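Local coordinates for protein alpha-14 giardin (Giardia lamblia, PDB 3CHJ) that may act as a calcium-regulated structural element that links the phospholipid bilayer to the underlying axoneme, at residues Asn46-Phe51 with Leu74-Tyr79; Gln17-Ala22 with Thr57-Phe62. All coordinates share one frame; numbering follows the deposited sequence.

Interaction 1: Asn46-Phe51 with Leu74-Tyr79; sequences NMQRTF and LVLMLY
Met-47 and Gln-48, neighbours on one helix, reach Tyr-79 from two directions: the methionine over a face of its ring, the glutamine amide at its edge. The Met-47 methyl does the touching. CE stands 4.1 Å from the centroid of the Tyr-79 ring and 26° off the ring normal, a CH-pi contact displaced toward the rim. There Tyr-79 CE2 is the ring carbon nearest to Met-47 CE, at 3.8 Å. The chain folds at both chi2 and chi3, which brings the methyl over the ring; a flexible, polarisable thioether suits such a place. The opposite face of the ring carries the backbone O of Val-75, one turn earlier.

Gln-48 runs out extended beyond CG, and its amide stands steeply to the ring, with planes 77° apart. OE1 lies 3.6 Å from Tyr-79 CB, while NE2 reaches Leu-76 CD2 at 4.1 Å, the two side chains crossing at about a right angle. The amide suits the end of a helix, because carbonyls there have lost their regular i+4 partners and water can link them to it. One water lies 2.7 Å from Leu-76 O and close to Gln-48 OE1, although that second distance is doubtfully short. Another sits 2.7 Å from Tyr-79 O, with a weak bond to OE1.

Tyr-79, the first residue to leave helical geometry, has its hydroxyl anchored on Leu-32 O, while Leu-59, Ile-35 and Ala-36 also touch its side chain. A buried tyrosine at a helix end, packed among helices 31-38, 41-55 and 59-64, belongs to the all-helical annexin fold.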
loop_
_atom_site.group_PDB
_atom_site.type_symbol
_atom_site.label_atom_id
_atom_site.label_comp_id
_atom_site.label_asym_id
_atom_site.label_seq_id
_atom_site.Cartn_x
_atom_site.Cartn_y
_atom_site.Cartn_z
ATOM N N ASN A 46 19.287 4.528 -10.077
ATOM C CA ASN A 46 20.527 4.884 -10.764
ATOM C C ASN A 46 20.702 4.070 -12.036
ATOM O O ASN A 46 21.053 4.618 -13.090
ATOM C CB ASN A 46 21.755 4.714 -9.869
ATOM C CG ASN A 46 23.045 5.116 -10.589
ATOM O OD1 ASN A 46 23.953 4.302 -10.755
ATOM N ND2 ASN A 46 23.096 6.363 -11.071
ATOM N N MET A 47 20.439 2.768 -11.929
ATOM C CA MET A 47 20.514 1.861 -13.067
ATOM C C MET A 47 19.546 2.277 -14.178
ATOM O O MET A 47 19.906 2.258 -15.358
ATOM C CB MET A 47 20.256 0.421 -12.607
ATOM C CG MET A 47 20.394 -0.640 -13.693
ATOM S SD MET A 47 18.884 -0.809 -14.637
ATOM C CE MET A 47 17.742 -1.371 -13.355
ATOM N N GLN A 48 18.321 2.653 -13.813
ATOM C CA GLN A 48 17.362 3.135 -14.811
ATOM C C GLN A 48 17.863 4.380 -15.565
ATOM O O GLN A 48 17.746 4.475 -16.801
ATOM C CB GLN A 48 15.995 3.407 -14.174
ATOM C CG GLN A 48 15.029 4.106 -15.124
ATOM C CD GLN A 48 13.586 3.857 -14.790
ATOM O OE1 GLN A 48 13.270 3.075 -13.893
ATOM N NE2 GLN A 48 12.687 4.506 -15.525
ATOM N N ARG A 49 18.427 5.323 -14.819
ATOM C CA ARG A 49 18.995 6.528 -15.406
ATOM C C ARG A 49 20.152 6.163 -16.338
ATOM O O ARG A 49 20.275 6.707 -17.435
ATOM C CB ARG A 49 19.456 7.485 -14.304
ATOM C CG ARG A 49 18.326 8.263 -13.633
ATOM C CD ARG A 49 18.795 8.815 -12.288
ATOM N NE ARG A 49 17.792 9.655 -11.636
ATOM C CZ ARG A 49 18.013 10.335 -10.510
ATOM N NH1 ARG A 49 19.201 10.270 -9.920
ATOM N NH2 ARG A 49 17.049 11.085 -9.989
ATOM N N THR A 50 20.970 5.212 -15.915
ATOM C CA THR A 50 22.157 4.786 -16.670
ATOM C C THR A 50 21.774 4.013 -17.943
ATOM O O THR A 50 22.489 4.066 -18.948
ATOM C CB THR A 50 23.096 3.954 -15.766
ATOM O OG1 THR A 50 23.493 4.756 -14.647
ATOM C CG2 THR A 50 24.356 3.499 -16.509
ATOM N N PHE A 51 20.642 3.308 -17.884
ATOM C CA PHE A 51 20.107 2.559 -19.030
ATOM C C PHE A 51 20.021 3.422 -20.289
ATOM O O PHE A 51 20.452 3.004 -21.371
ATOM C CB PHE A 51 18.718 2.003 -18.691
ATOM C CG PHE A 51 18.179 1.031 -19.715
ATOM C CD1 PHE A 51 18.391 -0.336 -19.567
ATOM C CD2 PHE A 51 17.450 1.481 -20.812
ATOM C CE1 PHE A 51 17.895 -1.242 -20.501
ATOM C CE2 PHE A 51 16.957 0.579 -21.763
ATOM C CZ PHE A 51 17.180 -0.781 -21.601
ATOM N N LEU A 74 4.394 -2.657 -13.481
ATOM C CA LEU A 74 4.964 -3.198 -12.258
ATOM C C LEU A 74 6.461 -2.947 -12.171
ATOM O O LEU A 74 6.940 -2.394 -11.172
ATOM C CB LEU A 74 4.670 -4.708 -12.171
ATOM C CG LEU A 74 5.306 -5.464 -11.001
ATOM C CD1 LEU A 74 4.708 -4.937 -9.659
ATOM C CD2 LEU A 74 5.032 -6.936 -11.185
ATOM N N VAL A 75 7.201 -3.335 -13.215
ATOM C CA VAL A 75 8.660 -3.153 -13.215
ATOM C C VAL A 75 9.044 -1.685 -13.008
ATOM O O VAL A 75 9.939 -1.371 -12.221
ATOM C CB VAL A 75 9.290 -3.729 -14.520
ATOM C CG1 VAL A 75 10.746 -3.338 -14.660
ATOM C CG2 VAL A 75 9.148 -5.249 -14.527
ATOM N N LEU A 76 8.373 -0.772 -13.708
ATOM C CA LEU A 76 8.694 0.662 -13.546
ATOM C C LEU A 76 8.472 1.130 -12.110
ATOM O O LEU A 76 9.260 1.934 -11.598
ATOM C CB LEU A 76 7.906 1.514 -14.534
ATOM C CG LEU A 76 8.342 1.285 -15.985
ATOM C CD1 LEU A 76 7.393 1.998 -16.949
ATOM C CD2 LEU A 76 9.787 1.695 -16.244
ATOM N N MET A 77 7.447 0.593 -11.451
ATOM C CA MET A 77 7.166 0.965 -10.055
ATOM C C MET A 77 8.281 0.472 -9.142
ATOM O O MET A 77 8.575 1.093 -8.106
ATOM C CB MET A 77 5.843 0.370 -9.586
ATOM C CG MET A 77 4.585 0.990 -10.180
ATOM S SD MET A 77 3.162 0.345 -9.239
ATOM C CE MET A 77 1.777 0.826 -10.302
ATOM N N LEU A 78 8.888 -0.646 -9.514
ATOM C CA LEU A 78 9.884 -1.281 -8.645
ATOM C C LEU A 78 11.200 -0.552 -8.667
ATOM O O LEU A 78 11.965 -0.643 -7.694
ATOM C CB LEU A 78 10.108 -2.741 -9.048
ATOM C CG LEU A 78 8.906 -3.673 -8.921
ATOM C CD1 LEU A 78 9.247 -5.017 -9.561
ATOM C CD2 LEU A 78 8.485 -3.841 -7.446
ATOM N N TYR A 79 11.491 0.166 -9.748
ATOM C CA TYR A 79 12.836 0.742 -9.889
ATOM C C TYR A 79 12.881 2.201 -9.401
ATOM O O TYR A 79 13.765 2.969 -9.768
ATOM C CB TYR A 79 13.357 0.592 -11.334
ATOM C CG TYR A 79 13.580 -0.834 -11.841
ATOM C CD1 TYR A 79 13.553 -1.943 -10.990
ATOM C CD2 TYR A 79 13.883 -1.058 -13.177
ATOM C CE1 TYR A 79 13.776 -3.235 -11.469
ATOM C CE2 TYR A 79 14.095 -2.335 -13.673
ATOM C CZ TYR A 79 14.065 -3.426 -12.818
ATOM O OH TYR A 79 14.277 -4.700 -13.329
HETATM O O HOH W 1 11.033 3.437 -12.915
HETATM O O HOH W 2 13.427 5.038 -11.524
#

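Interaction 2: Gln17-Ala22 with Thr57-Phe62; sequences QKVVEA and TFLDAF
Val-19 meets Leu-59, and the backbone at Val-20 meets Phe-62, where helices 12-24 and 59-64 pack together in the all-helical annexin fold. The aliphatic pair is methyl against methyl: Val-19 CG1 lies 3.9 Å from Leu-59 CD1, the side chains crossing at about a right angle. Leu-59 starts off to one side of helix 12-24, but its branched end turns back toward it.

Phe-62 reaches across where the backbones come nearer, its CA 8.5 Å from that of Val-20. Its ring is presented by the edge: CZ comes within 3.8 Å of Val-20 O, which lies in the ring plane, and CE2 is 3.9 Å from Val-20 CA. The slightly positive ring hydrogens thus face a carbonyl oxygen, probably a mildly favourable placement. With CG anti to the backbone N (chi1 180°), the long flat side chain is carried toward helix 12-24, CZ and CE2 leading. Val-20 CG1 adds a looser touch on CZ at 4.3 Å.

Further out, Phe-51 of helix 41-55 meets the Phe-62 ring with planes at about 45° and also touches Val-20. His-66 meets the same ring and bonds through ND1 to Phe-62 O, while Leu-32 and Ile-35 pack on Val-19. The start of the short helix is fixed from within: Phe-62 N donates to the O of Phe-58, its N-cap residue, at 3.1 Å.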
loop_
_atom_site.group_PDB
_atom_site.type_symbol
_atom_site.label_atom_id
_atom_site.label_comp_id
_atom_site.label_asym_id
_atom_site.label_seq_id
_atom_site.Cartn_x
_atom_site.Cartn_y
_atom_site.Cartn_z
ATOM N N GLN A 17 22.875 -4.550 -18.844
ATOM C CA GLN A 17 22.889 -5.612 -19.855
ATOM C C GLN A 17 21.975 -6.775 -19.457
ATOM O O GLN A 17 21.349 -7.404 -20.317
ATOM C CB GLN A 17 24.320 -6.060 -20.208
ATOM C CG GLN A 17 25.088 -6.823 -19.127
ATOM C CD GLN A 17 24.962 -8.351 -19.237
ATOM O OE1 GLN A 17 25.410 -8.959 -20.218
ATOM N NE2 GLN A 17 24.380 -8.974 -18.214
ATOM N N LYS A 18 21.846 -7.009 -18.151
ATOM C CA LYS A 18 20.959 -8.064 -17.668
ATOM C C LYS A 18 19.491 -7.710 -17.963
ATOM O O LYS A 18 18.678 -8.586 -18.304
ATOM C CB LYS A 18 21.155 -8.293 -16.170
ATOM C CG LYS A 18 20.473 -9.546 -15.671
ATOM C CD LYS A 18 20.783 -9.808 -14.195
ATOM C CE LYS A 18 20.231 -11.150 -13.755
ATOM N NZ LYS A 18 20.324 -11.309 -12.271
ATOM N N VAL A 19 19.161 -6.428 -17.804
ATOM C CA VAL A 19 17.833 -5.905 -18.132
ATOM C C VAL A 19 17.534 -6.063 -19.632
ATOM O O VAL A 19 16.487 -6.589 -20.015
ATOM C CB VAL A 19 17.680 -4.422 -17.678
ATOM C CG1 VAL A 19 16.395 -3.798 -18.219
ATOM C CG2 VAL A 19 17.721 -4.342 -16.139
ATOM N N VAL A 20 18.480 -5.642 -20.468
ATOM C CA VAL A 20 18.377 -5.846 -21.913
ATOM C C VAL A 20 18.110 -7.321 -22.263
ATOM O O VAL A 20 17.152 -7.638 -22.955
ATOM C CB VAL A 20 19.650 -5.345 -22.622
ATOM C CG1 VAL A 20 19.665 -5.795 -24.082
ATOM C CG2 VAL A 20 19.721 -3.832 -22.537
ATOM N N GLU A 21 18.934 -8.216 -21.746
ATOM C CA GLU A 21 18.799 -9.631 -22.066
ATOM C C GLU A 21 17.480 -10.224 -21.576
ATOM O O GLU A 21 16.878 -11.069 -22.239
ATOM C CB GLU A 21 20.007 -10.401 -21.544
ATOM C CG GLU A 21 21.291 -10.028 -22.315
ATOM C CD GLU A 21 22.526 -10.769 -21.849
ATOM O OE1 GLU A 21 22.404 -11.724 -21.046
ATOM O OE2 GLU A 21 23.637 -10.403 -22.301
ATOM N N ALA A 22 17.015 -9.747 -20.427
ATOM C CA ALA A 22 15.757 -10.213 -19.860
ATOM C C ALA A 22 14.565 -9.956 -20.769
ATOM O O ALA A 22 13.608 -10.718 -20.769
ATOM C CB ALA A 22 15.527 -9.567 -18.481
ATOM N N THR A 57 18.207 4.511 -25.374
ATOM C CA THR A 57 16.759 4.336 -25.311
ATOM C C THR A 57 16.327 4.421 -23.857
ATOM O O THR A 57 16.991 3.872 -22.972
ATOM C CB THR A 57 16.329 2.959 -25.876
ATOM O OG1 THR A 57 16.808 2.819 -27.219
ATOM C CG2 THR A 57 14.811 2.813 -25.882
ATOM N N PHE A 58 15.214 5.106 -23.620
ATOM C CA PHE A 58 14.637 5.165 -22.290
ATOM C C PHE A 58 14.066 3.811 -21.888
ATOM O O PHE A 58 13.530 3.075 -22.724
ATOM C CB PHE A 58 13.590 6.270 -22.189
ATOM C CG PHE A 58 14.191 7.643 -22.065
ATOM C CD1 PHE A 58 14.575 8.140 -20.818
ATOM C CD2 PHE A 58 14.408 8.424 -23.196
ATOM C CE1 PHE A 58 15.150 9.414 -20.701
ATOM C CE2 PHE A 58 14.986 9.699 -23.092
ATOM C CZ PHE A 58 15.356 10.190 -21.840
ATOM N N LEU A 59 14.198 3.485 -20.606
ATOM C CA LEU A 59 13.787 2.173 -20.129
ATOM C C LEU A 59 12.322 1.890 -20.442
ATOM O O LEU A 59 11.986 0.787 -20.892
ATOM C CB LEU A 59 14.062 2.023 -18.630
ATOM C CG LEU A 59 13.720 0.645 -18.044
ATOM C CD1 LEU A 59 14.505 -0.474 -18.716
ATOM C CD2 LEU A 59 13.952 0.652 -16.538
ATOM N N ASP A 60 11.451 2.871 -20.216
ATOM C CA ASP A 60 10.024 2.647 -20.440
ATOM C C ASP A 60 9.713 2.315 -21.905
ATOM O O ASP A 60 8.941 1.399 -22.184
ATOM C CB ASP A 60 9.150 3.776 -19.869
ATOM C CG ASP A 60 9.391 5.136 -20.528
ATOM O OD1 ASP A 60 10.437 5.356 -21.194
ATOM O OD2 ASP A 60 8.503 6.001 -20.351
ATOM N N ALA A 61 10.372 3.014 -22.828
ATOM C CA ALA A 61 10.191 2.745 -24.261
ATOM C C ALA A 61 10.650 1.341 -24.646
ATOM O O ALA A 61 10.014 0.677 -25.478
ATOM C CB ALA A 61 10.930 3.784 -25.096
ATOM N N PHE A 62 11.752 0.894 -24.044
ATOM C CA PHE A 62 12.288 -0.449 -24.283
ATOM C C PHE A 62 11.371 -1.537 -23.729
ATOM O O PHE A 62 11.097 -2.544 -24.403
ATOM C CB PHE A 62 13.668 -0.569 -23.657
ATOM C CG PHE A 62 14.307 -1.905 -23.838
ATOM C CD1 PHE A 62 14.733 -2.328 -25.094
ATOM C CD2 PHE A 62 14.526 -2.734 -22.740
ATOM C CE1 PHE A 62 15.358 -3.581 -25.250
ATOM C CE2 PHE A 62 15.137 -3.971 -22.882
ATOM C CZ PHE A 62 15.555 -4.403 -24.143
#

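How the interactions relate
From the N terminus the chain passes 17-22, 46-51, 57-62 and 74-79, so the two contacts alternate and their loops cross. Interaction 2 closes first, when helix 59-64 returns to helix 12-24 after 34 intervening residues. Interaction 1 opens inside that loop, on helix 41-55, and closes beyond it at the end of helix 69-78. Their centres lie 9 Å apart and the side chains interlock: Gln-48 OE1 is 3.7 Å from Leu-59 CD2, and Phe-51 CE1 is 3.7 Å from Val-19 CG1. Four helices are thereby tied into one bundle, which contains none of the calcium-site residues Ala-175, Thr-178, Gly-180, Glu-185 and Glu-224.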